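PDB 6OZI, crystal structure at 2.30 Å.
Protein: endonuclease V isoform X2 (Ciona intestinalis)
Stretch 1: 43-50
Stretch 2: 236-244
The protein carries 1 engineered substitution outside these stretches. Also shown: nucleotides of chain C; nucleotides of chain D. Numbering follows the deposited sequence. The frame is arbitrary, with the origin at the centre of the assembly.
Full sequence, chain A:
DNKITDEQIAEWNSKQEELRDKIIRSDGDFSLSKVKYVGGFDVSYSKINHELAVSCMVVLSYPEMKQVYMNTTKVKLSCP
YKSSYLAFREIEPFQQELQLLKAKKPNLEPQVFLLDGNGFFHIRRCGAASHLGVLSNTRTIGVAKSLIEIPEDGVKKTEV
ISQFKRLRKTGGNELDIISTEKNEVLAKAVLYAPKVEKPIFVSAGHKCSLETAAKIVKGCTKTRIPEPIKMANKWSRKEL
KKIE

Stretch 1 (43-50) VSYSKINH
Stretch 2 (236-244) SRKELKKIE

Stretch 1 enters as a β-strand that began earlier in the chain and runs through V43, S44 and Y45, with phi/psi near -133/129, -105/148 and -141/153. S46 keeps an extended backbone (-94/135), and the chain then turns through K47 (-88/-21) and I48 (-71/-59) before N49 (-106/101) and H50. Stretch 2 is the last helix of the protein, regular from S236 to K242 with phi near -60 and psi mostly near -45; L240 N to S236 O (3.0 Å) and K241 N to R237 O (2.9 Å) are typical of its i to i+4 bonds. I243 relaxes to -97/-2, and E244 ends the chain with a free carboxylate.

Strand and helix run roughly the same way, their axes crossing at -29° and approaching to 7.3 Å. The register is set at two points: S44 CA lies 5.1 Å from R237 CA, and S46 CA lies 7.1 Å from E244 CA. The contact is compact, burying 365 Å² over both sides.

At the near end, small residues permit the close approach. S44 (chi1 180°, t) points toward the helix, its CB 3.5 Å from S236 O and its OG 3.4 Å from R237 CA. S236 (chi1 67°, p) points back toward the strand, and its OG sits 2.6 Å from a water that also makes a weak bond to V43 O at 3.3 Å. One helical turn on, L240 (chi1 176°, t; chi2 82°, p) fills the middle of the contact: its CD2 lies 3.1 Å from S44 OG and 3.2 Å from Y45 O, while its CD1 lies 4.2 Å from S46 CB.

The far end is polar. E244 (chi1 -167°, chi2 166°, both t; chi3 25°) starts sideways, but its end comes nearer the loop. S46 OG (chi1 -174°, t) donates to E244 OE2 in a very short 2.4 Å hydrogen bond, and OG in turn accepts from N49 N at 3.3 Å, so the serine ties the turn to the C-terminal residue. A water bridges the same carboxylate oxygen to the backbone, accepting from K47 N at 2.6 Å and lying 2.7 Å from E244 OE2. The other oxygen is held within the helix's own stretch, by a salt bridge from K241 NZ to E244 OE1 at 2.7 Å. I48 (chi1 -41°, m; chi2 168°, t) lays CD1 3.3 Å from E244 OE2, a van der Waals contact of a methyl against a carboxylate oxygen.

The strand also meets DNA, as suits an endonuclease. S44 OG donates to DA8 OP1 of chain C at 2.4 Å, a very short bond, and Y45 (chi1 69°, p), pointing away from the helix, donates from OH to DT7 O2 of the same chain at 2.8 Å. K47 extends from chi1 -79° (m) through three t angles to place NZ 3.0 Å from DC18 OP1 of chain D. The rule is economical: small serines and one leucine seat the helix, and a terminal glutamate fastens its end.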

# COMPACT_ATOMS: atom_id res chain seq x y z
N VAL A 43 6.42 13.03 -9.24
CA VAL A 43 7.16 12.09 -10.07
C VAL A 43 7.19 10.74 -9.39
O VAL A 43 7.54 10.64 -8.20
CB VAL A 43 8.60 12.58 -10.35
CG1 VAL A 43 9.34 11.57 -11.18
CG2 VAL A 43 8.57 13.91 -11.10
N SER A 44 6.83 9.70 -10.13
CA SER A 44 7.00 8.31 -9.74
C SER A 44 8.16 7.72 -10.53
O SER A 44 8.40 8.11 -11.68
CB SER A 44 5.71 7.53 -10.00
OG SER A 44 5.84 6.17 -9.64
N TYR A 45 8.88 6.78 -9.94
CA TYR A 45 10.03 6.21 -10.64
C TYR A 45 10.12 4.71 -10.38
O TYR A 45 9.66 4.21 -9.35
CB TYR A 45 11.33 6.92 -10.24
CG TYR A 45 11.78 6.66 -8.82
CD1 TYR A 45 11.29 7.42 -7.76
CD2 TYR A 45 12.71 5.66 -8.54
CE1 TYR A 45 11.71 7.18 -6.46
CE2 TYR A 45 13.13 5.42 -7.25
CZ TYR A 45 12.63 6.18 -6.22
OH TYR A 45 13.05 5.93 -4.93
N SER A 46 10.72 4.01 -11.34
CA SER A 46 10.90 2.57 -11.25
C SER A 46 12.25 2.22 -10.66
O SER A 46 13.27 2.82 -11.02
CB SER A 46 10.76 1.92 -12.63
OG SER A 46 10.79 0.50 -12.53
N LYS A 47 12.26 1.27 -9.73
CA LYS A 47 13.51 0.73 -9.22
C LYS A 47 14.02 -0.44 -10.06
O LYS A 47 15.22 -0.75 -10.00
CB LYS A 47 13.33 0.30 -7.76
CG LYS A 47 13.39 1.48 -6.80
CD LYS A 47 13.49 1.04 -5.35
CE LYS A 47 13.78 2.23 -4.45
NZ LYS A 47 14.16 1.81 -3.07
N ILE A 48 13.14 -1.09 -10.82
CA ILE A 48 13.55 -2.14 -11.75
C ILE A 48 14.31 -1.55 -12.93
O ILE A 48 15.46 -1.92 -13.20
CB ILE A 48 12.32 -2.93 -12.23
CG1 ILE A 48 11.36 -3.17 -11.05
CG2 ILE A 48 12.73 -4.25 -12.86
CD1 ILE A 48 9.98 -3.67 -11.46
N ASN A 49 13.67 -0.63 -13.67
CA ASN A 49 14.28 0.10 -14.78
C ASN A 49 14.54 1.52 -14.30
O ASN A 49 13.62 2.35 -14.27
CB ASN A 49 13.37 0.10 -16.01
CG ASN A 49 12.48 -1.13 -16.08
OD1 ASN A 49 12.89 -2.17 -16.60
ND2 ASN A 49 11.27 -1.00 -15.56
N HIS A 50 15.79 1.81 -13.95
CA HIS A 50 16.13 3.08 -13.30
C HIS A 50 15.77 4.29 -14.16
O HIS A 50 15.41 5.34 -13.63
CB HIS A 50 17.61 3.11 -12.95
CG HIS A 50 17.94 2.35 -11.71
ND1 HIS A 50 18.46 2.96 -10.58
CD2 HIS A 50 17.82 1.04 -11.40
CE1 HIS A 50 18.65 2.05 -9.64
NE2 HIS A 50 18.27 0.88 -10.11
N SER A 236 0.59 9.60 -10.91
CA SER A 236 1.94 9.30 -11.39
C SER A 236 2.32 7.86 -11.08
O SER A 236 2.82 7.13 -11.96
CB SER A 236 2.96 10.27 -10.79
OG SER A 236 3.09 10.08 -9.40
N ARG A 237 2.04 7.40 -9.85
CA ARG A 237 2.41 6.04 -9.45
C ARG A 237 1.64 5.00 -10.26
O ARG A 237 2.22 4.01 -10.73
CB ARG A 237 2.12 5.82 -7.97
CG ARG A 237 2.51 4.42 -7.50
CD ARG A 237 1.97 4.08 -6.11
NE ARG A 237 2.22 5.10 -5.09
CZ ARG A 237 1.24 5.80 -4.52
NH1 ARG A 237 -0.03 5.58 -4.87
NH2 ARG A 237 1.52 6.72 -3.60
N LYS A 238 0.33 5.21 -10.41
CA LYS A 238 -0.50 4.24 -11.11
C LYS A 238 -0.05 4.09 -12.56
O LYS A 238 0.10 2.96 -13.06
CB LYS A 238 -1.97 4.67 -11.03
CG LYS A 238 -2.94 3.84 -11.85
CD LYS A 238 -4.36 4.36 -11.69
CE LYS A 238 -5.33 3.62 -12.60
NZ LYS A 238 -6.75 4.05 -12.37
N GLU A 239 0.19 5.21 -13.24
CA GLU A 239 0.66 5.11 -14.61
C GLU A 239 2.02 4.43 -14.67
O GLU A 239 2.26 3.61 -15.56
CB GLU A 239 0.72 6.49 -15.26
CG GLU A 239 1.23 6.48 -16.70
CD GLU A 239 0.29 5.77 -17.67
OE1 GLU A 239 -0.89 5.54 -17.32
OE2 GLU A 239 0.73 5.45 -18.79
N LEU A 240 2.90 4.70 -13.70
CA LEU A 240 4.20 4.02 -13.71
C LEU A 240 4.02 2.51 -13.59
O LEU A 240 4.64 1.74 -14.34
CB LEU A 240 5.10 4.54 -12.59
CG LEU A 240 6.41 3.75 -12.55
CD1 LEU A 240 7.41 4.26 -13.57
CD2 LEU A 240 7.01 3.76 -11.17
N LYS A 241 3.17 2.06 -12.67
CA LYS A 241 2.93 0.63 -12.52
C LYS A 241 2.30 0.02 -13.76
O LYS A 241 2.50 -1.17 -14.02
CB LYS A 241 2.05 0.36 -11.29
CG LYS A 241 2.82 -0.19 -10.11
CD LYS A 241 3.80 0.82 -9.54
CE LYS A 241 4.65 0.19 -8.45
NZ LYS A 241 5.53 -0.89 -9.00
N LYS A 242 1.53 0.80 -14.53
CA LYS A 242 0.95 0.23 -15.74
C LYS A 242 2.01 -0.09 -16.79
O LYS A 242 1.95 -1.15 -17.42
CB LYS A 242 -0.11 1.17 -16.32
CG LYS A 242 -1.51 0.86 -15.85
CD LYS A 242 -2.49 1.93 -16.30
CE LYS A 242 -3.71 1.97 -15.38
NZ LYS A 242 -4.67 3.05 -15.78
N ILE A 243 3.00 0.78 -16.96
CA ILE A 243 4.00 0.63 -18.02
C ILE A 243 5.28 -0.02 -17.54
O ILE A 243 6.19 -0.22 -18.34
CB ILE A 243 4.33 2.00 -18.66
CG1 ILE A 243 5.08 2.88 -17.66
CG2 ILE A 243 3.06 2.69 -19.11
CD1 ILE A 243 5.29 4.29 -18.13
N GLU A 244 5.39 -0.34 -16.26
CA GLU A 244 6.62 -0.89 -15.72
C GLU A 244 6.88 -2.27 -16.30
O GLU A 244 5.95 -3.06 -16.49
CB GLU A 244 6.57 -0.93 -14.20
CG GLU A 244 7.89 -1.20 -13.52
CD GLU A 244 7.83 -0.89 -12.03
OE1 GLU A 244 6.72 -0.94 -11.46
OE2 GLU A 244 8.89 -0.59 -11.44
OXT GLU A 244 8.02 -2.63 -16.60
P DA C 8 6.89 5.73 -6.20
OP1 DA C 8 6.81 5.31 -7.62
OP2 DA C 8 5.65 5.82 -5.40
O5' DA C 8 7.90 4.74 -5.46
C5' DA C 8 9.19 4.48 -6.03
C4' DA C 8 9.73 3.12 -5.61
O4' DA C 8 10.29 3.20 -4.28
C3' DA C 8 8.72 1.99 -5.55
O3' DA C 8 9.37 0.78 -5.84
C2' DA C 8 8.23 2.03 -4.11
C1' DA C 8 9.47 2.51 -3.36
N9 DA C 8 9.19 3.42 -2.25
C8 DA C 8 8.34 4.49 -2.26
N7 DA C 8 8.32 5.15 -1.12
C5 DA C 8 9.22 4.46 -0.32
C6 DA C 8 9.65 4.65 1.01
N6 DA C 8 9.21 5.63 1.81
N1 DA C 8 10.57 3.78 1.49
C2 DA C 8 11.01 2.81 0.70
N3 DA C 8 10.67 2.53 -0.56
C4 DA C 8 9.77 3.40 -1.01
P DT C 7 6.73 11.96 -2.84
OP1 DT C 7 5.52 12.35 -3.58
OP2 DT C 7 6.63 11.67 -1.39
O5' DT C 7 7.41 10.69 -3.55
C5' DT C 7 7.58 10.64 -4.96
C4' DT C 7 8.25 9.34 -5.35
O4' DT C 7 9.42 9.14 -4.51
C3' DT C 7 7.38 8.09 -5.17
O3' DT C 7 7.64 7.15 -6.19
C2' DT C 7 7.83 7.56 -3.82
C1' DT C 7 9.31 7.91 -3.83
N1 DT C 7 9.88 8.02 -2.46
C2 DT C 7 10.84 7.12 -2.07
O2 DT C 7 11.29 6.27 -2.81
N3 DT C 7 11.27 7.27 -0.78
C4 DT C 7 10.83 8.20 0.15
O4 DT C 7 11.28 8.25 1.30
C5 DT C 7 9.80 9.10 -0.31
C7 DT C 7 9.25 10.15 0.61
C6 DT C 7 9.37 8.96 -1.58
P DC D 18 17.74 1.43 -2.15
OP1 DC D 18 17.09 1.27 -3.47
OP2 DC D 18 18.36 0.28 -1.47
O5' DC D 18 18.86 2.59 -2.22
C5' DC D 18 18.53 3.90 -2.72
C4' DC D 18 19.67 4.88 -2.48
O4' DC D 18 19.38 5.71 -1.32
C3' DC D 18 21.04 4.25 -2.24
O3' DC D 18 21.82 4.37 -3.41
C2' DC D 18 21.65 5.05 -1.08
C1' DC D 18 20.46 5.75 -0.42
N1 DC D 18 20.00 5.12 0.85
C2 DC D 18 19.25 5.88 1.76
O2 DC D 18 19.01 7.07 1.51
N3 DC D 18 18.81 5.29 2.90
C4 DC D 18 19.09 4.01 3.14
N4 DC D 18 18.64 3.47 4.28
C5 DC D 18 19.84 3.22 2.22
C6 DC D 18 20.28 3.81 1.10
O HOH W 1 4.56 9.72 -7.27
O HOH W 2 10.14 -0.04 -9.09